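Local coordinates for ubiquitin conjugating enzyme (Agrocybe aegerita, PDB 3WE5), which probably accepts ubiquitin from an E1 enzyme as a thioester and passes it on toward substrate proteins, as an E2 of the ubiquitin conjugation pathway, at residues Glu71-Gln76 against Glu99-Pro104; Leu75-Asp80 against Leu125-Val130; Ser86-Gln91 against Ser119-Val124. All coordinates share one frame; numbering follows the deposited sequence.

Interaction 1: residues Glu71-Gln76 against Glu99-Pro104; sequences EAYTLQ and EAPVHP
Strand and loop come closest at Tyr-73 and Ala-100, whose CA atoms lie 7.0 Å apart, and no direct hydrogen bond joins the two backbones. The bridge is the Tyr-73 side chain. Its CG is anti to the carbonyl carbon (chi1 -63°), which carries the phenol from the strand to the loop and lays it along Pro-101. The pyrrolidine covers one face of the ring. Pro-101 CB lies 3.9 Å from the Tyr-73 ring centroid and 15° off the normal, a CH-pi contact displaced toward the rim, while Pro-101 CD packs against Tyr-73 CD1 at 3.6 Å. The carbonyl of Glu-99, two residues before the proline, meets the ring differently: its O lies at the edge, in plane, 3.6 Å from Tyr-73 CD1. In the E2 fold this proline lies two residues before the His-Pro-His run 103-105, which probably corresponds to the HPN motif of other E2 enzymes, and His-103 NE2 is tied to Met-137 O of helix 127-140. The hydroxyl of Tyr-73 is held by two bonds. It donates to Glu-71 OE1 at 2.5 Å, reaching that oxygen from above the carboxylate plane, 52° out of it; the bond to Glu-71 probably limits the swing of the phenol. It also accepts from a water, 3.1 Å from Tyr-73 OH. The same water accepts a hydrogen bond from Val-102 N at 2.9 Å, so the polar link between strand and loop is made through solvent. Phe-92 of the neighbouring strand touches both Tyr-73 and Pro-101, and Leu-138 packs on the proline.

Interaction 2: residues Leu75-Asp80 against Leu125-Val130; sequences LQFRFD and LSVIAV
Phe-77 of strand 72-78 meets Val-127 and Val-130 where the first turn of helix 127-140 packs on the antiparallel sheet of the E2 (UBC) fold. The two valines, three residues apart on the helix, form a notch that receives the Phe-77 ring. Val-127 CG1 is the knob over one face, almost centred: it lies 3.7 Å from the ring centroid and 12° off the normal, a CH-pi contact. Val-130 CB lies at the ring edge, in plane; its CG1 also comes within 3.7 Å of Phe-77 CE2. Val-127 is forked so that each methyl serves a different ring. CG1, anti to the backbone N (chi1 172°), takes Phe-77, while CG2 presses on the edge of Phe-79, 3.6 Å from CE1, the two side chains crossing at about a right angle. An alanine in place of Phe-77 would remove the ring and is likely to open a gap beside Val-127 CG1 and Val-130, leaving these methyls without their ring. Phe-58 and Val-90 from the flanking strands also touch Phe-77. The helix starts with Ser-126 as N-cap, its OG accepting from Ala-129 N at 3.1 Å.

Interaction 3: residues Ser86-Gln91 against Ser119-Val124; sequences SSPAVQ and SEWSPV
The two loops that in related E2 enzymes form much of the E3-binding surface meet here, with Trp-121 lying against Ser-87 and Pro-88. In the E2 (UBC) fold the first of these loops leads into strand 89-92 and the second precedes helix 127-140. The indole lies flat against the Ser-Pro pair, both residues on the same face. Ser-87 CA sits 3.5 Å from the centroid of the five-membered ring, only 4° off its normal, and Pro-88 CD lies 3.5 Å from the centroid of the six-membered ring, so that each ring of the indole has its own CH-pi partner. Ser-87 CB adds a contact of 3.5 Å to Trp-121 CG, and Pro-88 CD also packs on CZ3 at 3.6 Å. With CG anti to the Trp-121 backbone N (chi1 173°) the indole is directed at the other loop, and chi2 of -104° turns its face to the Ser-Pro pair. Its polar edge is satisfied by that same loop: NE1 is hydrogen-bonded to Pro-84 O. Val-130 of helix 127-140 touches the indole too, so the tryptophan also borders the helix. Just beyond it an ST turn shapes the chain, with Ser-122 OG accepting from Val-124 N at 3.1 Å.

Overall arrangement
Interaction 2 is the core contact, made wholly of buried hydrocarbon, whereas interactions 1 and 3 are partly buried and lie on opposite sides of the chain's centre, about 19 Å apart between contact centres. Interactions 1 and 2 use successive parts of strand 72-78, one facing a loop and the other a helix. Interactions 2 and 3 are close neighbours, about 7 Å between centres: Phe-77 packs on Val-90, and Asp-80 OD1 is probably hydrogen-bonded to Ser-86 OG. All three set an aromatic ring against aliphatic carbon. In interaction 1 a water and the Glu-71 carboxylate also hold the ring's hydroxyl, while interaction 3 combines CH-pi contacts from a serine and a proline with a backbone carbonyl for the indole.

Interaction 1: residues Glu71-Gln76 against Glu99-Pro104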
ATOM      1  N   GLU A  71      -0.954  -8.944  20.813  1.00 29.26           N
ATOM      2  CA  GLU A  71       0.216  -9.451  20.104  1.00 28.28           C
ATOM      3  C   GLU A  71       1.423  -8.564  20.390  1.00 21.17           C
ATOM      4  O   GLU A  71       1.265  -7.359  20.592  1.00 25.76           O
ATOM      5  CB  GLU A  71      -0.090  -9.492  18.610  1.00 33.49           C
ATOM      6  CG  GLU A  71      -1.427 -10.159  18.337  1.00 36.68           C
ATOM      7  CD  GLU A  71      -1.748 -10.259  16.870  1.00 51.10           C
ATOM      8  OE1 GLU A  71      -1.528  -9.263  16.147  1.00 39.00           O
ATOM      9  OE2 GLU A  71      -2.221 -11.334  16.443  1.00 45.30           O
ATOM     10  N   ALA A  72       2.616  -9.162  20.447  1.00 25.35           N
ATOM     11  CA  ALA A  72       3.846  -8.399  20.624  1.00 21.88           C
ATOM     12  C   ALA A  72       4.773  -8.642  19.435  1.00 25.37           C
ATOM     13  O   ALA A  72       5.078  -9.791  19.097  1.00 40.39           O
ATOM     14  CB  ALA A  72       4.543  -8.781  21.917  1.00 25.56           C
ATOM     15  N   TYR A  73       5.216  -7.565  18.798  1.00 14.81           N
ATOM     16  CA  TYR A  73       6.086  -7.688  17.636  1.00 13.55           C
ATOM     17  C   TYR A  73       7.453  -7.211  18.018  1.00 20.03           C
ATOM     18  O   TYR A  73       7.584  -6.317  18.832  1.00 23.61           O
ATOM     19  CB  TYR A  73       5.556  -6.843  16.478  1.00 15.49           C
ATOM     20  CG  TYR A  73       4.203  -7.326  16.041  1.00 17.35           C
ATOM     21  CD1 TYR A  73       4.098  -8.355  15.127  1.00 21.33           C
ATOM     22  CD2 TYR A  73       3.039  -6.772  16.568  1.00 20.73           C
ATOM     23  CE1 TYR A  73       2.884  -8.824  14.727  1.00 20.62           C
ATOM     24  CE2 TYR A  73       1.791  -7.246  16.164  1.00 24.55           C
ATOM     25  CZ  TYR A  73       1.734  -8.277  15.244  1.00 23.71           C
ATOM     26  OH  TYR A  73       0.528  -8.791  14.793  1.00 31.64           O
ATOM     27  N   THR A  74       8.478  -7.784  17.399  1.00 15.55           N
ATOM     28  CA  THR A  74       9.840  -7.362  17.708  1.00 14.39           C
ATOM     29  C   THR A  74      10.291  -6.352  16.664  1.00 13.16           C
ATOM     30  O   THR A  74      10.185  -6.602  15.461  1.00 15.29           O
ATOM     31  CB  THR A  74      10.769  -8.582  17.731  1.00 16.27           C
ATOM     32  OG1 THR A  74      10.365  -9.436  18.814  1.00 18.49           O
ATOM     33  CG2 THR A  74      12.211  -8.178  17.940  1.00 16.91           C
ATOM     34  N   LEU A  75      10.784  -5.217  17.150  1.00 13.29           N
ATOM     35  CA  LEU A  75      11.207  -4.087  16.303  1.00 11.21           C
ATOM     36  C   LEU A  75      12.701  -3.863  16.507  1.00 10.40           C
ATOM     37  O   LEU A  75      13.170  -3.734  17.639  1.00 15.93           O
ATOM     38  CB  LEU A  75      10.427  -2.830  16.703  1.00 15.55           C
ATOM     39  CG  LEU A  75      10.613  -1.555  15.871  1.00 13.05           C
ATOM     40  CD1 LEU A  75      10.107  -1.788  14.439  1.00 14.28           C
ATOM     41  CD2 LEU A  75       9.866  -0.370  16.523  1.00 16.70           C
ATOM     42  N   GLN A  76      13.440  -3.813  15.396  1.00 11.34           N
ATOM     43  CA  GLN A  76      14.894  -3.659  15.439  1.00 10.28           C
ATOM     44  C   GLN A  76      15.287  -2.275  14.941  1.00 11.16           C
ATOM     45  O   GLN A  76      14.729  -1.800  13.954  1.00 13.11           O
ATOM     46  CB  GLN A  76      15.509  -4.736  14.543  1.00 13.73           C
ATOM     47  CG  GLN A  76      17.041  -4.710  14.392  1.00 16.60           C
ATOM     48  CD  GLN A  76      17.459  -5.758  13.362  1.00 21.17           C
ATOM     49  OE1 GLN A  76      17.517  -6.939  13.672  1.00 26.05           O
ATOM     50  NE2 GLN A  76      17.669  -5.338  12.121  1.00 19.85           N
ATOM     51  N   GLU A  99       6.885 -13.010  12.804  1.00 27.60           N
ATOM     52  CA  GLU A  99       6.245 -12.480  11.613  1.00 26.77           C
ATOM     53  C   GLU A  99       6.021 -10.989  11.773  1.00 22.16           C
ATOM     54  O   GLU A  99       5.823 -10.506  12.887  1.00 24.40           O
ATOM     55  CB  GLU A  99       4.926 -13.210  11.338  1.00 39.12           C
ATOM     56  CG  GLU A  99       5.090 -14.734  11.217  1.00 42.04           C
ATOM     57  CD  GLU A  99       3.901 -15.418  10.554  1.00 65.37           C
ATOM     58  OE1 GLU A  99       3.571 -15.061   9.401  1.00 72.88           O
ATOM     59  OE2 GLU A  99       3.300 -16.317  11.187  1.00 72.40           O
ATOM     60  N   ALA A 100       6.057 -10.256  10.663  1.00 21.02           N
ATOM     61  CA  ALA A 100       5.782  -8.817  10.711  1.00 23.22           C
ATOM     62  C   ALA A 100       4.295  -8.613  10.887  1.00 21.57           C
ATOM     63  O   ALA A 100       3.491  -9.462  10.467  1.00 25.48           O
ATOM     64  CB  ALA A 100       6.263  -8.127   9.431  1.00 20.10           C
ATOM     65  N   PRO A 101       3.903  -7.496  11.503  1.00 16.54           N
ATOM     66  CA  PRO A 101       2.461  -7.237  11.531  1.00 20.74           C
ATOM     67  C   PRO A 101       1.946  -7.088  10.097  1.00 25.42           C
ATOM     68  O   PRO A 101       2.658  -6.530   9.249  1.00 23.52           O
ATOM     69  CB  PRO A 101       2.357  -5.901  12.273  1.00 25.47           C
ATOM     70  CG  PRO A 101       3.745  -5.290  12.185  1.00 24.82           C
ATOM     71  CD  PRO A 101       4.689  -6.430  12.154  1.00 18.33           C
ATOM     72  N   VAL A 102       0.745  -7.594   9.823  1.00 23.49           N
ATOM     73  CA  VAL A 102       0.135  -7.388   8.513  1.00 18.60           C
ATOM     74  C   VAL A 102      -0.519  -6.014   8.506  1.00 20.20           C
ATOM     75  O   VAL A 102      -1.519  -5.775   9.198  1.00 24.09           O
ATOM     76  CB  VAL A 102      -0.887  -8.481   8.177  1.00 31.02           C
ATOM     77  CG1 VAL A 102      -1.462  -8.251   6.786  1.00 27.76           C
ATOM     78  CG2 VAL A 102      -0.222  -9.837   8.250  1.00 24.27           C
ATOM     79  N   HIS A 103       0.068  -5.100   7.738  1.00 20.32           N
ATOM     80  CA  HIS A 103      -0.290  -3.693   7.770  1.00 22.24           C
ATOM     81  C   HIS A 103       0.110  -3.080   6.436  1.00 16.64           C
ATOM     82  O   HIS A 103       1.114  -3.493   5.850  1.00 16.47           O
ATOM     83  CB  HIS A 103       0.475  -2.997   8.916  1.00 20.17           C
ATOM     84  CG  HIS A 103       0.110  -1.564   9.101  1.00 20.62           C
ATOM     85  ND1 HIS A 103       0.691  -0.548   8.373  1.00 19.63           N
ATOM     86  CD2 HIS A 103      -0.782  -0.967   9.925  1.00 18.68           C
ATOM     87  CE1 HIS A 103       0.165   0.605   8.728  1.00 18.29           C
ATOM     88  NE2 HIS A 103      -0.722   0.380   9.682  1.00 20.02           N
ATOM     89  N   PRO A 104      -0.672  -2.107   5.935  1.00 19.72           N
ATOM     90  CA  PRO A 104      -0.408  -1.534   4.603  1.00 23.50           C
ATOM     91  C   PRO A 104       0.910  -0.778   4.456  1.00 24.70           C
ATOM     92  O   PRO A 104       1.313  -0.484   3.330  1.00 22.49           O
ATOM     93  CB  PRO A 104      -1.571  -0.547   4.407  1.00 29.87           C
ATOM     94  CG  PRO A 104      -2.639  -1.018   5.316  1.00 32.27           C
ATOM     95  CD  PRO A 104      -1.929  -1.587   6.509  1.00 22.21           C
TER
HETATM   96  O   HOH W   1      -0.482  -9.254  11.882  1.00 32.62           O

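Interaction 2: residues Leu75-Asp80 against Leu125-Val130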
ATOM      1  N   LEU A  75      10.784  -5.217  17.150  1.00 13.29           N
ATOM      2  CA  LEU A  75      11.207  -4.087  16.303  1.00 11.21           C
ATOM      3  C   LEU A  75      12.701  -3.863  16.507  1.00 10.40           C
ATOM      4  O   LEU A  75      13.170  -3.734  17.639  1.00 15.93           O
ATOM      5  CB  LEU A  75      10.427  -2.830  16.703  1.00 15.55           C
ATOM      6  CG  LEU A  75      10.613  -1.555  15.871  1.00 13.05           C
ATOM      7  CD1 LEU A  75      10.107  -1.788  14.439  1.00 14.28           C
ATOM      8  CD2 LEU A  75       9.866  -0.370  16.523  1.00 16.70           C
ATOM      9  N   GLN A  76      13.440  -3.813  15.396  1.00 11.34           N
ATOM     10  CA  GLN A  76      14.894  -3.659  15.439  1.00 10.28           C
ATOM     11  C   GLN A  76      15.287  -2.275  14.941  1.00 11.16           C
ATOM     12  O   GLN A  76      14.729  -1.800  13.954  1.00 13.11           O
ATOM     13  CB  GLN A  76      15.509  -4.736  14.543  1.00 13.73           C
ATOM     14  CG  GLN A  76      17.041  -4.710  14.392  1.00 16.60           C
ATOM     15  CD  GLN A  76      17.459  -5.758  13.362  1.00 21.17           C
ATOM     16  OE1 GLN A  76      17.517  -6.939  13.672  1.00 26.05           O
ATOM     17  NE2 GLN A  76      17.669  -5.338  12.121  1.00 19.85           N
ATOM     18  N   PHE A  77      16.195  -1.635  15.671  1.00  9.66           N
ATOM     19  CA  PHE A  77      16.827  -0.376  15.264  1.00  8.72           C
ATOM     20  C   PHE A  77      18.283  -0.657  14.960  1.00 11.75           C
ATOM     21  O   PHE A  77      18.973  -1.248  15.783  1.00 13.05           O
ATOM     22  CB  PHE A  77      16.776   0.632  16.405  1.00 12.70           C
ATOM     23  CG  PHE A  77      15.415   1.194  16.629  1.00 12.90           C
ATOM     24  CD1 PHE A  77      14.434   0.430  17.218  1.00 14.13           C
ATOM     25  CD2 PHE A  77      15.121   2.499  16.246  1.00 11.97           C
ATOM     26  CE1 PHE A  77      13.141   0.968  17.415  1.00 14.71           C
ATOM     27  CE2 PHE A  77      13.881   3.022  16.435  1.00 13.71           C
ATOM     28  CZ  PHE A  77      12.876   2.258  17.004  1.00 13.45           C
ATOM     29  N   ARG A  78      18.756  -0.211  13.803  1.00 12.04           N
ATOM     30  CA  ARG A  78      20.202  -0.198  13.538  1.00 13.82           C
ATOM     31  C   ARG A  78      20.690   1.228  13.332  1.00 13.07           C
ATOM     32  O   ARG A  78      20.032   2.013  12.625  1.00 17.54           O
ATOM     33  CB  ARG A  78      20.523  -1.070  12.314  1.00 14.57           C
ATOM     34  CG  ARG A  78      20.517  -2.554  12.623  1.00 15.63           C
ATOM     35  CD  ARG A  78      20.980  -3.384  11.436  1.00 23.57           C
ATOM     36  NE  ARG A  78      19.943  -3.469  10.419  1.00 27.99           N
ATOM     37  CZ  ARG A  78      20.110  -4.042   9.233  1.00 39.62           C
ATOM     38  NH1 ARG A  78      21.291  -4.555   8.900  1.00 36.39           N
ATOM     39  NH2 ARG A  78      19.102  -4.092   8.377  1.00 25.48           N
ATOM     40  N   PHE A  79      21.823   1.563  13.943  1.00 12.71           N
ATOM     41  CA  PHE A  79      22.363   2.940  13.942  1.00 13.97           C
ATOM     42  C   PHE A  79      23.693   2.995  13.205  1.00 21.77           C
ATOM     43  O   PHE A  79      24.576   2.172  13.468  1.00 18.30           O
ATOM     44  CB  PHE A  79      22.577   3.450  15.380  1.00 13.34           C
ATOM     45  CG  PHE A  79      21.382   3.222  16.293  1.00 10.19           C
ATOM     46  CD1 PHE A  79      20.264   4.044  16.192  1.00 13.33           C
ATOM     47  CD2 PHE A  79      21.380   2.192  17.219  1.00 15.25           C
ATOM     48  CE1 PHE A  79      19.130   3.817  16.995  1.00 13.34           C
ATOM     49  CE2 PHE A  79      20.264   1.986  18.057  1.00 12.53           C
ATOM     50  CZ  PHE A  79      19.149   2.798  17.932  1.00 11.27           C
ATOM     51  N   ASP A  80      23.855   3.944  12.287  1.00 24.50           N
ATOM     52  CA  ASP A  80      25.189   4.123  11.682  1.00 23.71           C
ATOM     53  C   ASP A  80      25.977   5.222  12.391  1.00 23.41           C
ATOM     54  O   ASP A  80      25.505   5.796  13.372  1.00 18.15           O
ATOM     55  CB  ASP A  80      25.105   4.319  10.160  1.00 21.73           C
ATOM     56  CG  ASP A  80      24.412   5.611   9.755  1.00 22.34           C
ATOM     57  OD1 ASP A  80      24.514   6.619  10.479  1.00 22.66           O
ATOM     58  OD2 ASP A  80      23.764   5.636   8.691  1.00 30.96           O
ATOM     59  N   LEU A 125      13.992  13.971  17.177  1.00 16.18           N
ATOM     60  CA  LEU A 125      13.248  12.767  17.551  1.00 13.14           C
ATOM     61  C   LEU A 125      14.159  11.828  18.321  1.00 17.84           C
ATOM     62  O   LEU A 125      15.261  12.198  18.742  1.00 18.99           O
ATOM     63  CB  LEU A 125      12.665  12.089  16.327  1.00 13.85           C
ATOM     64  CG  LEU A 125      11.789  13.010  15.464  1.00 21.33           C
ATOM     65  CD1 LEU A 125      11.247  12.279  14.270  1.00 21.69           C
ATOM     66  CD2 LEU A 125      10.685  13.655  16.276  1.00 24.28           C
ATOM     67  N   SER A 126      13.681  10.625  18.573  1.00 17.11           N
ATOM     68  CA  SER A 126      14.432   9.693  19.405  1.00 13.80           C
ATOM     69  C   SER A 126      13.959   8.308  19.065  1.00 14.18           C
ATOM     70  O   SER A 126      12.975   8.130  18.361  1.00 14.79           O
ATOM     71  CB  SER A 126      14.161   9.945  20.879  1.00 17.50           C
ATOM     72  OG  SER A 126      12.784   9.752  21.183  1.00 18.41           O
ATOM     73  N   VAL A 127      14.673   7.308  19.560  1.00 13.01           N
ATOM     74  CA  VAL A 127      14.259   5.943  19.336  1.00 11.03           C
ATOM     75  C   VAL A 127      12.843   5.693  19.897  1.00 10.58           C
ATOM     76  O   VAL A 127      11.997   5.066  19.228  1.00 12.44           O
ATOM     77  CB  VAL A 127      15.263   5.002  20.002  1.00 13.42           C
ATOM     78  CG1 VAL A 127      14.724   3.573  19.950  1.00 13.55           C
ATOM     79  CG2 VAL A 127      16.594   5.104  19.257  1.00 16.26           C
ATOM     80  N   ILE A 128      12.605   6.168  21.107  1.00 14.27           N
ATOM     81  CA  ILE A 128      11.289   5.978  21.740  1.00 12.11           C
ATOM     82  C   ILE A 128      10.195   6.695  20.953  1.00 14.67           C
ATOM     83  O   ILE A 128       9.115   6.148  20.762  1.00 12.65           O
ATOM     84  CB  ILE A 128      11.311   6.401  23.204  1.00 11.48           C
ATOM     85  CG1 ILE A 128      12.212   5.445  23.982  1.00 12.20           C
ATOM     86  CG2 ILE A 128       9.894   6.391  23.791  1.00 20.47           C
ATOM     87  CD1 ILE A 128      11.617   4.034  24.174  1.00 19.25           C
ATOM     88  N   ALA A 129      10.471   7.896  20.452  1.00 14.17           N
ATOM     89  CA  ALA A 129       9.495   8.550  19.550  1.00 12.43           C
ATOM     90  C   ALA A 129       9.144   7.721  18.327  1.00 13.37           C
ATOM     91  O   ALA A 129       7.988   7.656  17.922  1.00 13.78           O
ATOM     92  CB  ALA A 129       9.990   9.976  19.133  1.00 15.03           C
ATOM     93  N   VAL A 130      10.124   7.069  17.717  1.00 12.07           N
ATOM     94  CA  VAL A 130       9.849   6.192  16.610  1.00 13.12           C
ATOM     95  C   VAL A 130       8.963   5.021  17.050  1.00 13.11           C
ATOM     96  O   VAL A 130       8.030   4.645  16.337  1.00 13.65           O
ATOM     97  CB  VAL A 130      11.158   5.654  15.997  1.00 12.05           C
ATOM     98  CG1 VAL A 130      10.862   4.625  14.905  1.00 15.49           C
ATOM     99  CG2 VAL A 130      11.977   6.811  15.436  1.00 14.68           C
TER

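Interaction 3: residues Ser86-Gln91 against Ser119-Val124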
ATOM      1  N   SER A  86      21.660  11.011  10.624  1.00 17.17           N
ATOM      2  CA  SER A  86      21.031   9.968   9.821  1.00 14.91           C
ATOM      3  C   SER A  86      19.929   9.297  10.624  1.00 17.28           C
ATOM      4  O   SER A  86      20.042   9.157  11.847  1.00 18.63           O
ATOM      5  CB  SER A  86      22.046   8.915   9.410  1.00 23.02           C
ATOM      6  OG  SER A  86      22.768   8.487  10.544  1.00 22.76           O
ATOM      7  N   SER A  87      18.876   8.886   9.931  1.00 17.78           N
ATOM      8  CA  SER A  87      17.787   8.176  10.581  1.00 14.79           C
ATOM      9  C   SER A  87      18.272   6.777  10.945  1.00 18.02           C
ATOM     10  O   SER A  87      19.136   6.208  10.254  1.00 16.25           O
ATOM     11  CB  SER A  87      16.614   8.055   9.614  1.00 18.10           C
ATOM     12  OG  SER A  87      17.035   7.430   8.425  1.00 22.64           O
ATOM     13  N   PRO A  88      17.710   6.202  12.021  1.00 16.75           N
ATOM     14  CA  PRO A  88      17.949   4.777  12.257  1.00 17.84           C
ATOM     15  C   PRO A  88      17.309   3.920  11.167  1.00 14.09           C
ATOM     16  O   PRO A  88      16.289   4.298  10.582  1.00 14.99           O
ATOM     17  CB  PRO A  88      17.243   4.524  13.599  1.00 18.58           C
ATOM     18  CG  PRO A  88      16.101   5.542  13.610  1.00 18.92           C
ATOM     19  CD  PRO A  88      16.675   6.768  12.912  1.00 13.50           C
ATOM     20  N   ALA A  89      17.901   2.748  10.905  1.00 13.43           N
ATOM     21  CA  ALA A  89      17.293   1.765  10.022  1.00 12.37           C
ATOM     22  C   ALA A  89      16.389   0.918  10.904  1.00 13.41           C
ATOM     23  O   ALA A  89      16.845   0.315  11.874  1.00 14.74           O
ATOM     24  CB  ALA A  89      18.350   0.913   9.392  1.00 18.12           C
ATOM     25  N   VAL A  90      15.104   0.917  10.606  1.00 12.85           N
ATOM     26  CA  VAL A  90      14.124   0.306  11.507  1.00 15.45           C
ATOM     27  C   VAL A  90      13.259  -0.716  10.769  1.00 12.30           C
ATOM     28  O   VAL A  90      12.712  -0.430   9.697  1.00 16.06           O
ATOM     29  CB  VAL A  90      13.224   1.411  12.108  1.00 10.39           C
ATOM     30  CG1 VAL A  90      12.220   0.798  13.099  1.00 16.56           C
ATOM     31  CG2 VAL A  90      14.051   2.459  12.813  1.00 10.79           C
ATOM     32  N   GLN A  91      13.133  -1.920  11.333  1.00 11.75           N
ATOM     33  CA  GLN A  91      12.335  -2.965  10.714  1.00 17.90           C
ATOM     34  C   GLN A  91      11.801  -3.923  11.776  1.00 12.31           C
ATOM     35  O   GLN A  91      12.416  -4.106  12.848  1.00 13.06           O
ATOM     36  CB  GLN A  91      13.168  -3.722   9.673  1.00 17.64           C
ATOM     37  CG  GLN A  91      14.351  -4.459  10.272  1.00 16.92           C
ATOM     38  CD  GLN A  91      15.512  -4.573   9.293  1.00 22.47           C
ATOM     39  OE1 GLN A  91      16.412  -3.729   9.280  1.00 24.26           O
ATOM     40  NE2 GLN A  91      15.497  -5.616   8.474  1.00 22.67           N
ATOM     41  N   SER A 119      11.904  11.119   4.920  1.00 25.88           N
ATOM     42  CA  SER A 119      11.912  12.578   4.782  1.00 31.62           C
ATOM     43  C   SER A 119      11.595  13.333   6.073  1.00 29.73           C
ATOM     44  O   SER A 119      12.013  14.480   6.240  1.00 36.29           O
ATOM     45  CB  SER A 119      10.887  12.990   3.723  1.00 22.83           C
ATOM     46  OG  SER A 119       9.569  12.820   4.243  1.00 35.80           O
ATOM     47  N   GLU A 120      10.832  12.721   6.974  1.00 23.20           N
ATOM     48  CA  GLU A 120      10.453  13.411   8.198  1.00 20.93           C
ATOM     49  C   GLU A 120      11.302  13.048   9.432  1.00 19.23           C
ATOM     50  O   GLU A 120      11.019  13.503  10.547  1.00 23.30           O
ATOM     51  CB  GLU A 120       8.960  13.229   8.452  1.00 26.96           C
ATOM     52  CG  GLU A 120       8.158  13.489   7.186  1.00 43.53           C
ATOM     53  CD  GLU A 120       6.915  14.308   7.420  1.00 56.36           C
ATOM     54  OE1 GLU A 120       6.848  15.438   6.891  1.00 63.76           O
ATOM     55  OE2 GLU A 120       5.998  13.819   8.112  1.00 60.08           O
ATOM     56  N   TRP A 121      12.340  12.229   9.245  1.00 22.96           N
ATOM     57  CA  TRP A 121      13.310  12.048  10.326  1.00 18.66           C
ATOM     58  C   TRP A 121      13.926  13.397  10.696  1.00 18.90           C
ATOM     59  O   TRP A 121      14.194  14.233   9.824  1.00 19.91           O
ATOM     60  CB  TRP A 121      14.424  11.047   9.951  1.00 19.36           C
ATOM     61  CG  TRP A 121      15.483  11.027  11.024  1.00 15.57           C
ATOM     62  CD1 TRP A 121      16.716  11.596  10.969  1.00 13.42           C
ATOM     63  CD2 TRP A 121      15.357  10.463  12.336  1.00 14.26           C
ATOM     64  NE1 TRP A 121      17.369  11.419  12.165  1.00 15.66           N
ATOM     65  CE2 TRP A 121      16.561  10.712  13.014  1.00 15.15           C
ATOM     66  CE3 TRP A 121      14.347   9.749  12.993  1.00 19.35           C
ATOM     67  CZ2 TRP A 121      16.782  10.294  14.335  1.00 14.95           C
ATOM     68  CZ3 TRP A 121      14.570   9.334  14.297  1.00 17.73           C
ATOM     69  CH2 TRP A 121      15.771   9.602  14.953  1.00 19.13           C
ATOM     70  N   SER A 122      14.132  13.617  11.986  1.00 16.26           N
ATOM     71  CA  SER A 122      14.898  14.766  12.469  1.00 21.51           C
ATOM     72  C   SER A 122      15.668  14.311  13.686  1.00 18.80           C
ATOM     73  O   SER A 122      15.192  13.455  14.414  1.00 16.24           O
ATOM     74  CB  SER A 122      13.963  15.916  12.842  1.00 18.86           C
ATOM     75  OG  SER A 122      14.653  16.912  13.594  1.00 19.62           O
ATOM     76  N   PRO A 123      16.864  14.878  13.929  1.00 17.23           N
ATOM     77  CA  PRO A 123      17.580  14.548  15.170  1.00 20.81           C
ATOM     78  C   PRO A 123      16.808  14.964  16.432  1.00 13.85           C
ATOM     79  O   PRO A 123      17.176  14.530  17.509  1.00 15.15           O
ATOM     80  CB  PRO A 123      18.866  15.389  15.080  1.00 17.64           C
ATOM     81  CG  PRO A 123      18.984  15.778  13.632  1.00 23.80           C
ATOM     82  CD  PRO A 123      17.606  15.827  13.078  1.00 15.27           C
ATOM     83  N   VAL A 124      15.773  15.799  16.303  1.00 12.54           N
ATOM     84  CA  VAL A 124      14.979  16.162  17.475  1.00 13.81           C
ATOM     85  C   VAL A 124      14.100  15.017  17.980  1.00 16.60           C
ATOM     86  O   VAL A 124      13.565  15.092  19.088  1.00 17.03           O
ATOM     87  CB  VAL A 124      14.103  17.422  17.227  1.00 14.62           C
ATOM     88  CG1 VAL A 124      14.996  18.605  16.738  1.00 16.31           C
ATOM     89  CG2 VAL A 124      12.967  17.138  16.271  1.00 15.48           C
TER